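Local coordinates for protein V-type ATP synthase alpha chain (Nanoarchaeum equitans Kin4-M, PDB 5BN3) that forms the A subunit of an archaeal V/A-type rotary ATPase, a P-loop family protein that binds ADP at its P-loop, at residues F200-P212 against F488-S501. Residues are numbered along the deposited sequence; the frame is centred on the assembly and turned at random.
Sequences FITGTRVLDIMFP and FLQQDAFDENDSYS. With ADP (adenosine-5'-diphosphate), chain C.
R205, at the start of helix 205-210, plugs into the loop that leaves helix 472-489, a buried polar contact joining the nucleotide-binding domain to the C-terminal helical domain. Its guanidinium is held flat from several directions. R205 NE gives a nearly straight bond of 2.8 Å to F488 O, and R205 NH2 reaches Q490 O at 2.9 Å. NH1 and NH2 both close end-on upon one carboxylate oxygen, with D498 OD1 3.0 Å from R205 NH2 and the two planes only 9° apart; D498 OD2 forms a second salt bridge, to R545, and also accepts from D492 N. A bend at chi3 (-74°) swings the guanidinium round to these acceptors. Over one face of the guanidinium lies Q491 OE1, the two planes stacked at 19°. The same amide clamps the backbone of 203-205: Q491 OE1 accepts from R205 N at 3.0 Å, and Q491 NE2 donates to G203 O at 3.1 Å, a carbonyl that also takes S501 N. One water ties V206 N to L489 O and Q491 OE1. On the apolar flank, R205 CB sits over the rim of one F488 face, and L489 CD2 packs 4.0 Å from M210 CG. Beyond, Q491 O accepts from ADP N6 and A493 N donates to ADP N1 at 3.0 Å, so this C-terminal-domain loop supplies the adenine end of a rotary ATPase nucleotide pocket whose P-loop includes G228 and K229.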
# COMPACT_ATOMS: atom_id res chain seq x y z
N PHE A 200 36.88 0.05 17.85
CA PHE A 200 36.56 1.46 17.98
C PHE A 200 35.88 1.67 19.33
O PHE A 200 34.70 1.34 19.50
CB PHE A 200 35.64 1.89 16.83
CG PHE A 200 35.20 3.33 16.89
CD1 PHE A 200 36.13 4.36 16.78
CD2 PHE A 200 33.86 3.66 17.04
CE1 PHE A 200 35.73 5.68 16.83
CE2 PHE A 200 33.45 4.98 17.09
CZ PHE A 200 34.39 5.99 16.98
N ILE A 201 36.62 2.20 20.30
CA ILE A 201 36.10 2.40 21.65
C ILE A 201 35.37 3.74 21.75
O ILE A 201 35.99 4.80 21.61
CB ILE A 201 37.20 2.32 22.71
CG1 ILE A 201 37.99 1.01 22.58
CG2 ILE A 201 36.61 2.45 24.11
CD1 ILE A 201 37.15 -0.24 22.79
N THR A 202 34.07 3.69 22.03
CA THR A 202 33.22 4.88 22.02
C THR A 202 33.08 5.53 23.39
O THR A 202 32.88 6.74 23.49
CB THR A 202 31.81 4.54 21.49
OG1 THR A 202 31.16 3.63 22.38
CG2 THR A 202 31.89 3.91 20.11
N GLY A 203 33.16 4.72 24.44
CA GLY A 203 32.90 5.21 25.78
C GLY A 203 31.46 4.93 26.17
O GLY A 203 31.04 5.22 27.29
N THR A 204 30.70 4.37 25.22
CA THR A 204 29.34 3.92 25.48
C THR A 204 29.34 2.39 25.54
O THR A 204 29.75 1.73 24.59
CB THR A 204 28.37 4.41 24.39
OG1 THR A 204 28.32 5.84 24.40
CG2 THR A 204 26.97 3.86 24.63
N ARG A 205 28.87 1.85 26.66
CA ARG A 205 28.98 0.41 26.95
C ARG A 205 28.36 -0.51 25.89
O ARG A 205 29.01 -1.46 25.44
CB ARG A 205 28.39 0.10 28.33
CG ARG A 205 29.19 0.69 29.49
CD ARG A 205 28.62 0.27 30.85
NE ARG A 205 27.38 0.96 31.17
CZ ARG A 205 27.33 2.15 31.78
NH1 ARG A 205 28.45 2.76 32.13
NH2 ARG A 205 26.16 2.71 32.04
N VAL A 206 27.12 -0.24 25.50
CA VAL A 206 26.44 -1.09 24.53
C VAL A 206 27.17 -1.11 23.19
O VAL A 206 27.21 -2.13 22.50
CB VAL A 206 24.95 -0.70 24.37
CG1 VAL A 206 24.81 0.74 23.85
CG2 VAL A 206 24.22 -1.67 23.46
N LEU A 207 27.79 0.01 22.84
CA LEU A 207 28.52 0.10 21.57
C LEU A 207 29.93 -0.46 21.66
O LEU A 207 30.54 -0.79 20.65
CB LEU A 207 28.57 1.55 21.09
CG LEU A 207 27.24 2.25 20.82
CD1 LEU A 207 27.46 3.55 20.07
CD2 LEU A 207 26.31 1.34 20.05
N ASP A 208 30.47 -0.58 22.88
CA ASP A 208 31.84 -1.05 23.05
C ASP A 208 31.94 -2.57 23.24
O ASP A 208 32.93 -3.18 22.83
CB ASP A 208 32.53 -0.32 24.21
CG ASP A 208 32.77 1.15 23.91
OD1 ASP A 208 32.70 1.53 22.72
OD2 ASP A 208 33.04 1.92 24.86
N ILE A 209 30.92 -3.16 23.85
CA ILE A 209 30.95 -4.59 24.14
C ILE A 209 29.96 -5.38 23.30
O ILE A 209 30.33 -6.38 22.67
CB ILE A 209 30.66 -4.86 25.63
CG1 ILE A 209 31.63 -4.09 26.52
CG2 ILE A 209 30.76 -6.34 25.93
CD1 ILE A 209 33.09 -4.48 26.32
N MET A 210 28.71 -4.94 23.29
CA MET A 210 27.65 -5.67 22.61
C MET A 210 27.78 -5.65 21.09
O MET A 210 27.79 -6.70 20.45
CB MET A 210 26.28 -5.15 23.06
CG MET A 210 26.04 -5.23 24.56
SD MET A 210 25.77 -6.92 25.14
CE MET A 210 27.36 -7.28 25.87
N PHE A 211 27.88 -4.46 20.50
CA PHE A 211 27.95 -4.34 19.04
C PHE A 211 29.10 -3.47 18.54
O PHE A 211 28.88 -2.53 17.78
CB PHE A 211 26.62 -3.80 18.50
CG PHE A 211 25.41 -4.53 19.03
CD1 PHE A 211 25.03 -5.74 18.48
CD2 PHE A 211 24.65 -3.99 20.06
CE1 PHE A 211 23.92 -6.42 18.96
CE2 PHE A 211 23.54 -4.66 20.54
CZ PHE A 211 23.17 -5.88 19.99
N PRO A 212 30.35 -3.80 18.93
CA PRO A 212 31.45 -2.91 18.56
C PRO A 212 31.85 -3.03 17.10
O PRO A 212 31.65 -4.09 16.49
CB PRO A 212 32.60 -3.41 19.44
CG PRO A 212 32.33 -4.87 19.60
CD PRO A 212 30.82 -4.99 19.66
N PHE A 488 23.64 -1.91 33.05
CA PHE A 488 24.72 -2.01 32.08
C PHE A 488 24.40 -1.33 30.74
O PHE A 488 25.15 -0.47 30.27
CB PHE A 488 25.09 -3.47 31.85
CG PHE A 488 26.28 -3.66 30.95
CD1 PHE A 488 27.56 -3.41 31.41
CD2 PHE A 488 26.11 -4.10 29.64
CE1 PHE A 488 28.65 -3.59 30.59
CE2 PHE A 488 27.20 -4.28 28.81
CZ PHE A 488 28.47 -4.02 29.29
N LEU A 489 23.29 -1.73 30.12
CA LEU A 489 22.92 -1.21 28.81
C LEU A 489 22.54 0.27 28.86
O LEU A 489 23.00 1.06 28.04
CB LEU A 489 21.77 -2.03 28.21
CG LEU A 489 22.09 -3.51 27.95
CD1 LEU A 489 20.90 -4.23 27.35
CD2 LEU A 489 23.29 -3.62 27.04
N GLN A 490 21.71 0.63 29.83
CA GLN A 490 21.33 2.03 30.01
C GLN A 490 22.52 2.87 30.44
O GLN A 490 23.35 2.43 31.25
CB GLN A 490 20.19 2.16 31.04
CG GLN A 490 18.83 1.74 30.52
CD GLN A 490 17.73 1.89 31.55
OE1 GLN A 490 17.86 2.67 32.50
NE2 GLN A 490 16.64 1.15 31.38
N GLN A 491 22.61 4.07 29.88
CA GLN A 491 23.71 4.98 30.18
C GLN A 491 23.26 6.42 30.02
O GLN A 491 22.89 6.86 28.93
CB GLN A 491 24.91 4.68 29.28
CG GLN A 491 26.18 5.45 29.64
CD GLN A 491 27.42 4.89 28.96
OE1 GLN A 491 27.42 3.78 28.44
NE2 GLN A 491 28.49 5.68 28.97
N ASP A 492 23.27 7.16 31.13
CA ASP A 492 22.78 8.54 31.15
C ASP A 492 23.83 9.49 30.56
O ASP A 492 24.88 9.71 31.16
CB ASP A 492 22.44 8.96 32.59
CG ASP A 492 21.61 10.23 32.65
OD1 ASP A 492 21.56 10.98 31.65
OD2 ASP A 492 21.01 10.48 33.71
N ALA A 493 23.53 10.05 29.40
CA ALA A 493 24.45 10.94 28.70
C ALA A 493 24.64 12.26 29.44
O ALA A 493 25.61 12.98 29.18
CB ALA A 493 23.95 11.20 27.30
N PHE A 494 23.72 12.57 30.34
CA PHE A 494 23.74 13.86 31.02
C PHE A 494 23.93 13.73 32.53
O PHE A 494 23.54 14.61 33.30
CB PHE A 494 22.48 14.66 30.67
CG PHE A 494 22.21 14.73 29.20
CD1 PHE A 494 23.09 15.41 28.36
CD2 PHE A 494 21.10 14.12 28.65
CE1 PHE A 494 22.86 15.47 27.00
CE2 PHE A 494 20.86 14.17 27.28
CZ PHE A 494 21.74 14.85 26.46
N ASP A 495 24.53 12.62 32.94
CA ASP A 495 25.01 12.48 34.31
C ASP A 495 26.53 12.57 34.29
O ASP A 495 27.17 11.96 33.44
CB ASP A 495 24.57 11.14 34.92
CG ASP A 495 25.03 10.97 36.35
OD1 ASP A 495 24.33 11.44 37.27
OD2 ASP A 495 26.11 10.37 36.57
N GLU A 496 27.09 13.34 35.22
CA GLU A 496 28.53 13.61 35.24
C GLU A 496 29.38 12.35 35.36
O GLU A 496 30.49 12.29 34.85
CB GLU A 496 28.85 14.58 36.38
CG GLU A 496 30.23 15.21 36.30
CD GLU A 496 30.48 16.20 37.43
OE1 GLU A 496 29.76 16.15 38.45
OE2 GLU A 496 31.40 17.04 37.29
N ASN A 497 28.84 11.34 36.05
CA ASN A 497 29.59 10.11 36.28
C ASN A 497 29.33 9.02 35.24
O ASN A 497 30.22 8.22 34.95
CB ASN A 497 29.29 9.57 37.69
CG ASN A 497 29.89 10.42 38.78
OD1 ASN A 497 30.96 11.02 38.61
ND2 ASN A 497 29.21 10.49 39.92
N ASP A 498 28.13 8.98 34.68
CA ASP A 498 27.75 7.89 33.78
C ASP A 498 27.96 8.21 32.29
O ASP A 498 28.02 7.30 31.47
CB ASP A 498 26.30 7.47 34.03
CG ASP A 498 25.99 6.08 33.48
OD1 ASP A 498 26.93 5.28 33.31
OD2 ASP A 498 24.80 5.79 33.24
N SER A 499 28.07 9.50 31.96
CA SER A 499 28.22 9.93 30.57
C SER A 499 29.34 9.21 29.84
O SER A 499 29.15 8.70 28.73
CB SER A 499 28.44 11.44 30.51
OG SER A 499 28.59 11.88 29.17
N TYR A 500 30.52 9.15 30.46
CA TYR A 500 31.65 8.42 29.92
C TYR A 500 31.87 7.11 30.68
O TYR A 500 31.85 7.10 31.91
CB TYR A 500 32.91 9.28 29.96
CG TYR A 500 34.18 8.54 29.58
CD1 TYR A 500 34.28 7.88 28.36
CD2 TYR A 500 35.29 8.54 30.42
CE1 TYR A 500 35.44 7.22 28.00
CE2 TYR A 500 36.45 7.88 30.06
CZ TYR A 500 36.52 7.22 28.85
OH TYR A 500 37.67 6.57 28.49
N SER A 501 32.07 6.03 29.94
CA SER A 501 32.33 4.73 30.55
C SER A 501 33.62 4.13 30.02
O SER A 501 33.64 3.53 28.94
CB SER A 501 31.16 3.77 30.31
OG SER A 501 31.32 2.57 31.05
PB ADP C . 16.61 11.92 17.77
O1B ADP C . 16.62 10.45 17.47
O2B ADP C . 17.86 12.65 17.36
O3B ADP C . 15.33 12.60 17.36
PA ADP C . 17.57 12.83 20.32
O1A ADP C . 19.00 12.38 20.16
O2A ADP C . 17.22 14.28 20.16
O3A ADP C . 16.61 11.93 19.38
O5' ADP C . 17.08 12.35 21.78
C5' ADP C . 15.70 12.47 22.14
C4' ADP C . 15.57 12.62 23.65
O4' ADP C . 16.08 11.47 24.32
C3' ADP C . 16.36 13.83 24.12
O3' ADP C . 15.50 14.69 24.87
C2' ADP C . 17.46 13.27 24.99
O2' ADP C . 17.64 14.04 26.17
C1' ADP C . 17.02 11.86 25.33
N9 ADP C . 18.19 10.95 25.33
C8 ADP C . 18.67 10.28 24.26
N7 ADP C . 19.76 9.54 24.61
C5 ADP C . 19.99 9.74 25.92
C6 ADP C . 20.98 9.27 26.91
N6 ADP C . 21.97 8.40 26.56
N1 ADP C . 20.85 9.72 28.18
C2 ADP C . 19.87 10.58 28.54
N3 ADP C . 18.94 11.05 27.69
C4 ADP C . 18.95 10.67 26.39
O HOH W 1 27.48 7.72 26.82
O HOH W 2 29.74 5.47 32.74
O HOH W 3 25.45 1.87 27.03
O HOH W 4 32.77 1.53 27.32